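Local coordinates for protein PAN2-PAN3 deadenylation complex catalytic subunit pan2 (Neurospora crassa, PDB 4CZW) that probably shortens mRNA poly(A) tails as the catalytic exonuclease subunit of the PAN deadenylation complex, with a pseudo-protease domain as scaffold beside the nuclease, at residues V413-N418 against E434-D439; E427-E432 against V489-D494; S478-Q483 against D607-L612. All coordinates share one frame; numbering follows the deposited sequence.

Contact 1 of 3, residues V413-N418 against E434-D439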
loop_
_atom_site.group_PDB
_atom_site.type_symbol
_atom_site.label_atom_id
_atom_site.label_comp_id
_atom_site.label_asym_id
_atom_site.label_seq_id
_atom_site.Cartn_x
_atom_site.Cartn_y
_atom_site.Cartn_z
ATOM N N VAL A 413 -15.719 -8.489 -12.229
ATOM C CA VAL A 413 -16.297 -8.430 -10.890
ATOM C C VAL A 413 -17.589 -7.609 -10.883
ATOM O O VAL A 413 -18.451 -7.793 -10.022
ATOM C CB VAL A 413 -15.286 -7.841 -9.872
ATOM C CG1 VAL A 413 -14.983 -6.382 -10.191
ATOM C CG2 VAL A 413 -15.795 -7.993 -8.443
ATOM N N LEU A 414 -17.727 -6.718 -11.860
ATOM C CA LEU A 414 -18.898 -5.851 -11.948
ATOM C C LEU A 414 -20.117 -6.581 -12.505
ATOM O O LEU A 414 -21.255 -6.196 -12.237
ATOM C CB LEU A 414 -18.591 -4.630 -12.819
ATOM C CG LEU A 414 -17.501 -3.672 -12.334
ATOM C CD1 LEU A 414 -17.276 -2.562 -13.349
ATOM C CD2 LEU A 414 -17.858 -3.092 -10.974
ATOM N N PHE A 415 -19.877 -7.635 -13.277
ATOM C CA PHE A 415 -20.955 -8.321 -13.983
ATOM C C PHE A 415 -21.278 -9.694 -13.398
ATOM O O PHE A 415 -22.296 -10.295 -13.741
ATOM C CB PHE A 415 -20.600 -8.467 -15.465
ATOM C CG PHE A 415 -20.142 -7.190 -16.110
ATOM C CD1 PHE A 415 -21.057 -6.225 -16.495
ATOM C CD2 PHE A 415 -18.796 -6.956 -16.336
ATOM C CE1 PHE A 415 -20.639 -5.049 -17.091
ATOM C CE2 PHE A 415 -18.370 -5.783 -16.931
ATOM C CZ PHE A 415 -19.293 -4.828 -17.308
ATOM N N ARG A 416 -20.415 -10.187 -12.515
ATOM C CA ARG A 416 -20.579 -11.527 -11.958
ATOM C C ARG A 416 -21.723 -11.593 -10.948
ATOM O O ARG A 416 -21.911 -10.679 -10.146
ATOM C CB ARG A 416 -19.277 -11.995 -11.304
ATOM C CG ARG A 416 -19.324 -13.424 -10.783
ATOM C CD ARG A 416 -17.960 -13.899 -10.302
ATOM N NE ARG A 416 -16.988 -13.972 -11.389
ATOM C CZ ARG A 416 -16.048 -13.059 -11.614
ATOM N NH1 ARG A 416 -15.948 -12.000 -10.822
ATOM N NH2 ARG A 416 -15.205 -13.207 -12.627
ATOM N N ASP A 417 -22.484 -12.683 -10.998
ATOM C CA ASP A 417 -23.593 -12.892 -10.074
ATOM C C ASP A 417 -23.388 -14.148 -9.235
ATOM O O ASP A 417 -23.349 -15.260 -9.762
ATOM C CB ASP A 417 -24.917 -12.985 -10.837
ATOM C CG ASP A 417 -26.113 -13.137 -9.914
ATOM O OD1 ASP A 417 -26.028 -12.698 -8.748
ATOM O OD2 ASP A 417 -27.140 -13.693 -10.357
ATOM N N ASN A 418 -23.257 -13.963 -7.925
ATOM C CA ASN A 418 -23.109 -15.082 -7.000
ATOM C C ASN A 418 -24.129 -15.008 -5.871
ATOM O O ASN A 418 -23.916 -15.557 -4.789
ATOM C CB ASN A 418 -21.691 -15.121 -6.426
ATOM C CG ASN A 418 -20.640 -15.381 -7.486
ATOM O OD1 ASN A 418 -20.888 -16.089 -8.462
ATOM N ND2 ASN A 418 -19.456 -14.809 -7.299
ATOM N N GLU A 434 -23.936 -1.949 -20.865
ATOM C CA GLU A 434 -23.640 -1.071 -19.737
ATOM C C GLU A 434 -22.199 -1.193 -19.250
ATOM O O GLU A 434 -21.956 -1.520 -18.088
ATOM C CB GLU A 434 -24.602 -1.355 -18.581
ATOM C CG GLU A 434 -26.039 -0.945 -18.858
ATOM C CD GLU A 434 -26.959 -1.210 -17.682
ATOM O OE1 GLU A 434 -26.848 -2.292 -17.071
ATOM O OE2 GLU A 434 -27.796 -0.336 -17.371
ATOM N N ILE A 435 -21.247 -0.926 -20.137
ATOM C CA ILE A 435 -19.837 -0.924 -19.761
ATOM C C ILE A 435 -19.410 0.469 -19.310
ATOM O O ILE A 435 -19.403 1.408 -20.108
ATOM C CB ILE A 435 -18.934 -1.386 -20.919
ATOM C CG1 ILE A 435 -19.257 -2.832 -21.301
ATOM C CG2 ILE A 435 -17.468 -1.252 -20.537
ATOM C CD1 ILE A 435 -18.366 -3.392 -22.389
ATOM N N PRO A 436 -19.060 0.606 -18.023
ATOM C CA PRO A 436 -18.684 1.887 -17.415
ATOM C C PRO A 436 -17.461 2.526 -18.070
ATOM O O PRO A 436 -16.534 1.824 -18.476
ATOM C CB PRO A 436 -18.382 1.511 -15.960
ATOM C CG PRO A 436 -19.120 0.238 -15.733
ATOM C CD PRO A 436 -19.055 -0.489 -17.038
ATOM N N GLY A 437 -17.468 3.852 -18.167
ATOM C CA GLY A 437 -16.365 4.586 -18.757
ATOM C C GLY A 437 -16.208 5.962 -18.137
ATOM O O GLY A 437 -16.827 6.259 -17.116
ATOM N N PRO A 438 -15.371 6.811 -18.754
ATOM C CA PRO A 438 -15.113 8.175 -18.271
ATOM C C PRO A 438 -16.352 9.067 -18.297
ATOM O O PRO A 438 -16.440 10.017 -17.519
ATOM C CB PRO A 438 -14.053 8.696 -19.249
ATOM C CG PRO A 438 -13.418 7.470 -19.817
ATOM C CD PRO A 438 -14.523 6.466 -19.906
ATOM N N ASP A 439 -17.297 8.764 -19.182
ATOM C CA ASP A 439 -18.511 9.562 -19.309
ATOM C C ASP A 439 -19.602 9.086 -18.355
ATOM O O ASP A 439 -20.571 9.800 -18.100
ATOM C CB ASP A 439 -19.026 9.523 -20.749
ATOM C CG ASP A 439 -18.026 10.081 -21.742
ATOM O OD1 ASP A 439 -17.272 11.007 -21.373
ATOM O OD2 ASP A 439 -17.993 9.594 -22.891
#
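Leu414 and Pro436 meet tip to tip, the CD1 methyl of Leu414 lying 4.1 Å from CG of the Pro436 ring. Beside this pair the ring of Phe415 reaches the same loop at three successive residues. Its edge points at the backbone of Glu434, with Phe415 CE1 3.9 Å from Glu434 O near the plane of the ring, an approach consistent with a weak attraction between the ring's C-H edge and the oxygen. The CZ corner of the same ring comes obliquely to the two residues that follow, 4.5 Å from Ile435 CG1 and 4.4 Å from Pro436 CD. No hydrogen bond joins the two segments; the contact is loose, mainly apolar packing with one ring edge set against a carbonyl oxygen, and the nearest CA atoms, those of Leu414 and Ile435, remain 9.3 Å apart. Helix 412-415 is a short, weakly bonded turn, and 434-439 is the irregular run leading into strand 441-451, the first strand of the exonuclease sheet; the contact packs the one on the other across the loop between them. In both Leu414 and Phe415 the CG lies anti to the carbonyl carbon, beside the backbone N (chi1 -63° and -50°), yet Leu414 heads straight for the loop whereas Phe415 reaches it only with the far end of its ring. Leu414 CB sits 4.2 Å above the plane of the Phe415 ring, offset toward its rim. Further out, Leu414 also packs against Lys535, Val538 and Leu539 of helix 529-541, while Pro436 touches Cys544. The carboxylate of Glu434 takes no part in the apolar packing: it forms salt bridges to Arg481 through OE2 and to Arg486 through OE1, and OE1 also accepts from the backbone N of Asp430.

Contact 2 of 3, residues E427-E432 against V489-D494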
loop_
_atom_site.group_PDB
_atom_site.type_symbol
_atom_site.label_atom_id
_atom_site.label_comp_id
_atom_site.label_asym_id
_atom_site.label_seq_id
_atom_site.Cartn_x
_atom_site.Cartn_y
_atom_site.Cartn_z
ATOM N N GLU A 427 -30.055 -4.395 -9.891
ATOM C CA GLU A 427 -30.011 -5.024 -11.204
ATOM C C GLU A 427 -28.630 -4.832 -11.817
ATOM O O GLU A 427 -28.270 -3.726 -12.218
ATOM C CB GLU A 427 -31.092 -4.448 -12.121
ATOM C CG GLU A 427 -32.508 -4.628 -11.596
ATOM C CD GLU A 427 -33.556 -4.081 -12.545
ATOM O OE1 GLU A 427 -33.213 -3.787 -13.710
ATOM O OE2 GLU A 427 -34.725 -3.942 -12.125
ATOM N N LEU A 428 -27.865 -5.920 -11.880
ATOM C CA LEU A 428 -26.477 -5.881 -12.337
ATOM C C LEU A 428 -26.316 -5.253 -13.716
ATOM O O LEU A 428 -27.236 -5.276 -14.534
ATOM C CB LEU A 428 -25.889 -7.294 -12.350
ATOM C CG LEU A 428 -25.698 -7.976 -10.995
ATOM C CD1 LEU A 428 -25.207 -9.400 -11.185
ATOM C CD2 LEU A 428 -24.727 -7.185 -10.133
ATOM N N LEU A 429 -25.137 -4.690 -13.960
ATOM C CA LEU A 429 -24.825 -4.084 -15.247
ATOM C C LEU A 429 -24.820 -5.125 -16.356
ATOM O O LEU A 429 -24.314 -6.232 -16.177
ATOM C CB LEU A 429 -23.469 -3.377 -15.196
ATOM C CG LEU A 429 -23.349 -2.154 -14.287
ATOM C CD1 LEU A 429 -21.913 -1.657 -14.252
ATOM C CD2 LEU A 429 -24.289 -1.051 -14.746
ATOM N N ASP A 430 -25.393 -4.769 -17.501
ATOM C CA ASP A 430 -25.348 -5.641 -18.664
ATOM C C ASP A 430 -23.943 -5.613 -19.253
ATOM O O ASP A 430 -23.383 -4.543 -19.493
ATOM C CB ASP A 430 -26.383 -5.218 -19.706
ATOM C CG ASP A 430 -26.490 -6.203 -20.853
ATOM O OD1 ASP A 430 -27.176 -7.233 -20.691
ATOM O OD2 ASP A 430 -25.891 -5.944 -21.918
ATOM N N ARG A 431 -23.380 -6.795 -19.480
ATOM C CA ARG A 431 -21.998 -6.923 -19.929
ATOM C C ARG A 431 -21.785 -6.322 -21.317
ATOM O O ARG A 431 -20.668 -5.949 -21.677
ATOM C CB ARG A 431 -21.584 -8.396 -19.928
ATOM C CG ARG A 431 -20.083 -8.631 -19.898
ATOM C CD ARG A 431 -19.765 -10.117 -19.965
ATOM N NE ARG A 431 -20.533 -10.885 -18.989
ATOM C CZ ARG A 431 -20.108 -11.178 -17.763
ATOM N NH1 ARG A 431 -18.914 -10.768 -17.356
ATOM N NH2 ARG A 431 -20.878 -11.883 -16.945
ATOM N N GLU A 432 -22.863 -6.224 -22.088
ATOM C CA GLU A 432 -22.777 -5.761 -23.467
ATOM C C GLU A 432 -23.076 -4.270 -23.616
ATOM O O GLU A 432 -22.370 -3.559 -24.332
ATOM C CB GLU A 432 -23.735 -6.566 -24.350
ATOM C CG GLU A 432 -23.768 -6.118 -25.802
ATOM C CD GLU A 432 -24.820 -6.851 -26.612
ATOM O OE1 GLU A 432 -25.530 -7.701 -26.037
ATOM O OE2 GLU A 432 -24.937 -6.576 -27.825
ATOM N N VAL A 489 -31.778 3.144 -10.953
ATOM C CA VAL A 489 -31.754 1.730 -10.596
ATOM C C VAL A 489 -30.359 1.301 -10.147
ATOM O O VAL A 489 -29.372 1.530 -10.846
ATOM C CB VAL A 489 -32.202 0.844 -11.775
ATOM C CG1 VAL A 489 -32.197 -0.623 -11.371
ATOM C CG2 VAL A 489 -33.582 1.263 -12.256
ATOM N N ALA A 490 -30.287 0.676 -8.976
ATOM C CA ALA A 490 -29.015 0.235 -8.417
ATOM C C ALA A 490 -28.470 -0.984 -9.153
ATOM O O ALA A 490 -29.221 -1.886 -9.522
ATOM C CB ALA A 490 -29.169 -0.070 -6.936
ATOM N N PHE A 491 -27.158 -1.002 -9.368
ATOM C CA PHE A 491 -26.500 -2.162 -9.959
ATOM C C PHE A 491 -25.517 -2.767 -8.962
ATOM O O PHE A 491 -24.962 -3.842 -9.192
ATOM C CB PHE A 491 -25.793 -1.787 -11.267
ATOM C CG PHE A 491 -24.707 -0.758 -11.109
ATOM C CD1 PHE A 491 -25.003 0.594 -11.139
ATOM C CD2 PHE A 491 -23.387 -1.147 -10.955
ATOM C CE1 PHE A 491 -24.002 1.539 -11.004
ATOM C CE2 PHE A 491 -22.384 -0.208 -10.820
ATOM C CZ PHE A 491 -22.691 1.135 -10.846
ATOM N N ILE A 492 -25.308 -2.065 -7.853
ATOM C CA ILE A 492 -24.524 -2.585 -6.740
ATOM C C ILE A 492 -25.224 -2.284 -5.422
ATOM O O ILE A 492 -25.519 -1.129 -5.117
ATOM C CB ILE A 492 -23.103 -1.988 -6.694
ATOM C CG1 ILE A 492 -22.289 -2.423 -7.913
ATOM C CG2 ILE A 492 -22.388 -2.417 -5.422
ATOM C CD1 ILE A 492 -20.884 -1.863 -7.934
ATOM N N ASP A 493 -25.497 -3.327 -4.647
ATOM C CA ASP A 493 -26.052 -3.164 -3.308
ATOM C C ASP A 493 -25.493 -4.250 -2.399
ATOM O O ASP A 493 -26.217 -5.141 -1.953
ATOM C CB ASP A 493 -27.581 -3.213 -3.335
ATOM C CG ASP A 493 -28.200 -2.815 -2.008
ATOM O OD1 ASP A 493 -27.571 -2.028 -1.267
ATOM O OD2 ASP A 493 -29.316 -3.287 -1.704
ATOM N N ASP A 494 -24.195 -4.168 -2.133
ATOM C CA ASP A 494 -23.499 -5.199 -1.376
ATOM C C ASP A 494 -23.517 -4.944 0.125
ATOM O O ASP A 494 -23.235 -3.837 0.584
ATOM C CB ASP A 494 -22.051 -5.320 -1.853
ATOM C CG ASP A 494 -21.946 -5.734 -3.306
ATOM O OD1 ASP A 494 -22.887 -6.382 -3.808
ATOM O OD2 ASP A 494 -20.921 -5.413 -3.943
HETATM O O HOH W 1 -23.556 -4.351 -11.586
#
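A classic beta bulge marks the second segment, where Phe491 and Ile492 both face Val479 of the neighbouring strand 471-481 and the chain turns a corner at Phe491; the loop 427-432, before strand 441-451, runs past this corner. One direct hydrogen bond joins the backbones. Glu427 N donates to Ala490 O over 2.7 Å, nearly straight at 173° and in the plane of the carbonyl. Next to it, the CA-H of Phe491 approaches Glu427 O at a slant, with a CA to O distance of 3.3 Å, a weaker polar contact. A water forms the second bridge, accepting from Leu429 N at 2.9 Å and donating to Phe491 O; it lies at the edge of the Phe491 ring, in its plane. The main apolar contact is between Leu429 and Phe491, whose side chains lie side by side and point the same way. Leu429 CD2 makes a CH-pi contact over one face of the ring, 4.0 Å from the centroid of Phe491 and 24° off the normal, while Leu429 CG and CD1 pack along the CD2 side of the ring. With its CG in the crowded position between the backbone N and the carbonyl carbon (chi1 61°), Phe491 stands its ring alongside Leu429. Leu428 contributes its CD2 methyl, which comes back to Phe491 O. At the outer end the extended chain of Glu427 crosses Val489 obliquely, its CD 3.9 Å from Val489 CG1, and its OE1 continues to a salt bridge with Arg486. Arg481 joins the two sides, NH2 bonding to Glu427 O and NH1 to Val489 O. Backbone, water and side-chain contacts thus hold the loop beside bulged strand 490-496, part of the mixed sheet of an RNase H-like exonuclease.

Contact 3 of 3, residues S478-Q483 against D607-L612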
loop_
_atom_site.group_PDB
_atom_site.type_symbol
_atom_site.label_atom_id
_atom_site.label_comp_id
_atom_site.label_asym_id
_atom_site.label_seq_id
_atom_site.Cartn_x
_atom_site.Cartn_y
_atom_site.Cartn_z
ATOM N N SER A 478 -24.050 0.987 -1.712
ATOM C CA SER A 478 -25.013 1.056 -2.803
ATOM C C SER A 478 -24.541 1.986 -3.914
ATOM O O SER A 478 -24.273 3.162 -3.677
ATOM C CB SER A 478 -26.376 1.520 -2.284
ATOM O OG SER A 478 -26.856 0.660 -1.267
ATOM N N VAL A 479 -24.436 1.450 -5.126
ATOM C CA VAL A 479 -24.086 2.262 -6.285
ATOM C C VAL A 479 -25.226 2.226 -7.298
ATOM O O VAL A 479 -25.760 1.160 -7.611
ATOM C CB VAL A 479 -22.782 1.790 -6.947
ATOM C CG1 VAL A 479 -22.264 2.857 -7.895
ATOM C CG2 VAL A 479 -21.736 1.480 -5.891
ATOM N N VAL A 480 -25.590 3.398 -7.809
ATOM C CA VAL A 480 -26.794 3.555 -8.614
ATOM C C VAL A 480 -26.503 4.188 -9.976
ATOM O O VAL A 480 -25.690 5.109 -10.079
ATOM C CB VAL A 480 -27.839 4.407 -7.847
ATOM C CG1 VAL A 480 -28.896 4.969 -8.781
ATOM C CG2 VAL A 480 -28.475 3.588 -6.733
ATOM N N ARG A 481 -27.157 3.675 -11.018
ATOM C CA ARG A 481 -27.068 4.252 -12.358
ATOM C C ARG A 481 -27.447 5.730 -12.356
ATOM O O ARG A 481 -28.510 6.107 -11.863
ATOM C CB ARG A 481 -27.971 3.490 -13.330
ATOM C CG ARG A 481 -27.567 2.048 -13.572
ATOM C CD ARG A 481 -28.580 1.345 -14.463
ATOM N NE ARG A 481 -28.157 -0.007 -14.815
ATOM C CZ ARG A 481 -28.407 -1.084 -14.078
ATOM N NH1 ARG A 481 -29.078 -0.969 -12.939
ATOM N NH2 ARG A 481 -27.984 -2.276 -14.477
ATOM N N GLY A 482 -26.576 6.564 -12.913
ATOM C CA GLY A 482 -26.808 7.996 -12.939
ATOM C C GLY A 482 -27.344 8.496 -14.266
ATOM O O GLY A 482 -27.569 9.696 -14.439
ATOM N N GLN A 483 -27.554 7.577 -15.203
ATOM C CA GLN A 483 -28.044 7.933 -16.530
ATOM C C GLN A 483 -28.603 6.716 -17.258
ATOM O O GLN A 483 -28.482 5.587 -16.777
ATOM C CB GLN A 483 -26.924 8.577 -17.349
ATOM C CG GLN A 483 -25.679 7.713 -17.480
ATOM C CD GLN A 483 -24.408 8.536 -17.550
ATOM O OE1 GLN A 483 -24.229 9.484 -16.786
ATOM N NE2 GLN A 483 -23.518 8.178 -18.468
ATOM N N ASP A 607 -30.877 7.307 -0.568
ATOM C CA ASP A 607 -30.031 8.481 -0.373
ATOM C C ASP A 607 -29.165 8.758 -1.598
ATOM O O ASP A 607 -28.821 9.905 -1.879
ATOM C CB ASP A 607 -29.149 8.306 0.864
ATOM C CG ASP A 607 -29.934 8.385 2.159
ATOM O OD1 ASP A 607 -31.170 8.203 2.122
ATOM O OD2 ASP A 607 -29.315 8.627 3.216
ATOM N N ALA A 608 -28.813 7.701 -2.323
ATOM C CA ALA A 608 -28.049 7.845 -3.556
ATOM C C ALA A 608 -28.930 8.439 -4.648
ATOM O O ALA A 608 -28.503 9.317 -5.397
ATOM C CB ALA A 608 -27.481 6.507 -3.995
ATOM N N GLN A 609 -30.164 7.947 -4.728
ATOM C CA GLN A 609 -31.142 8.458 -5.681
ATOM C C GLN A 609 -31.502 9.906 -5.374
ATOM O O GLN A 609 -31.730 10.704 -6.282
ATOM C CB GLN A 609 -32.401 7.591 -5.671
ATOM C CG GLN A 609 -32.202 6.191 -6.226
ATOM C CD GLN A 609 -33.380 5.280 -5.942
ATOM O OE1 GLN A 609 -34.071 5.437 -4.935
ATOM N NE2 GLN A 609 -33.617 4.324 -6.831
ATOM N N THR A 610 -31.552 10.236 -4.086
ATOM C CA THR A 610 -31.863 11.592 -3.644
ATOM C C THR A 610 -30.806 12.581 -4.126
ATOM O O THR A 610 -31.132 13.639 -4.666
ATOM C CB THR A 610 -31.968 11.675 -2.110
ATOM O OG1 THR A 610 -33.022 10.816 -1.653
ATOM C CG2 THR A 610 -32.256 13.101 -1.668
ATOM N N ALA A 611 -29.541 12.224 -3.926
ATOM C CA ALA A 611 -28.426 13.063 -4.353
ATOM C C ALA A 611 -28.426 13.242 -5.866
ATOM O O ALA A 611 -28.108 14.318 -6.373
ATOM C CB ALA A 611 -27.107 12.465 -3.888
ATOM N N LEU A 612 -28.785 12.180 -6.582
ATOM C CA LEU A 612 -28.863 12.228 -8.036
ATOM C C LEU A 612 -29.968 13.182 -8.482
ATOM O O LEU A 612 -29.792 13.948 -9.429
ATOM C CB LEU A 612 -29.103 10.832 -8.611
ATOM C CG LEU A 612 -29.179 10.742 -10.136
ATOM C CD1 LEU A 612 -27.888 11.240 -10.766
ATOM C CD2 LEU A 612 -29.485 9.320 -10.583
#
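Apolar packing carries this contact, which has no hydrogen bond between its two segments. Val480 CG2 meets Ala608 CB at 4.1 Å, methyl to methyl, while Val480 CG1 leans more loosely on CG of Gln609. Farther along, Leu612, with CG anti to the backbone N (chi1 -179°), spreads its two methyls over the end of the strand: CD2 lies 3.6 Å from Arg481 O and 3.8 Å from Gly482 CA, and CD1 comes 4.0 Å from Gly482 O. An alanine here in place of Leu612 would remove CG and both methyls and would probably leave the chain at Arg481 and Gly482 less tightly packed against the helix. Strand 471-481 and helix 604-623 both belong to the RNase H-like exonuclease fold, and the helix lies over the sheet here; the short segments run in similar directions, 41° apart, with axes 8.6 Å apart at closest approach. Asp607, a ligand of the catalytic metals by similarity, stands next to Ala608, whose own side chain is about 4 Å from that of Asp445, another such ligand. Polar groups are bonded to partners beyond the two segments. Gln609 NE2 donates to Gly488 O, Arg616 NH2 to Gly482 O, and Ser478 OG is hydrogen-bonded to Ser604 OG and to Asp493. The Arg481 side chain turns away from the helix.

In the fold
Contact 3 is the most fully buried of the three, joining helix and sheet inside the nuclease domain beside the proposed metal ligands. Contact 1 is also largely buried but lies away from the annotated sites, packing helix 412-415 on the loop before strand 441-451, and contact 2, only partly buried, fastens that loop to strand 490-496. Contacts 1 and 3 pack without hydrogen bonds between their segments, whereas contact 2 adds backbone and water bridges. Neighbouring strands 471-481 and 490-496 tie contacts 3 and 2 together, and Phe415 of contact 1 packs on Leu429 of contact 2. Arg481 of 478-483 reaches both 434-439 and 427-432 and so connects all three.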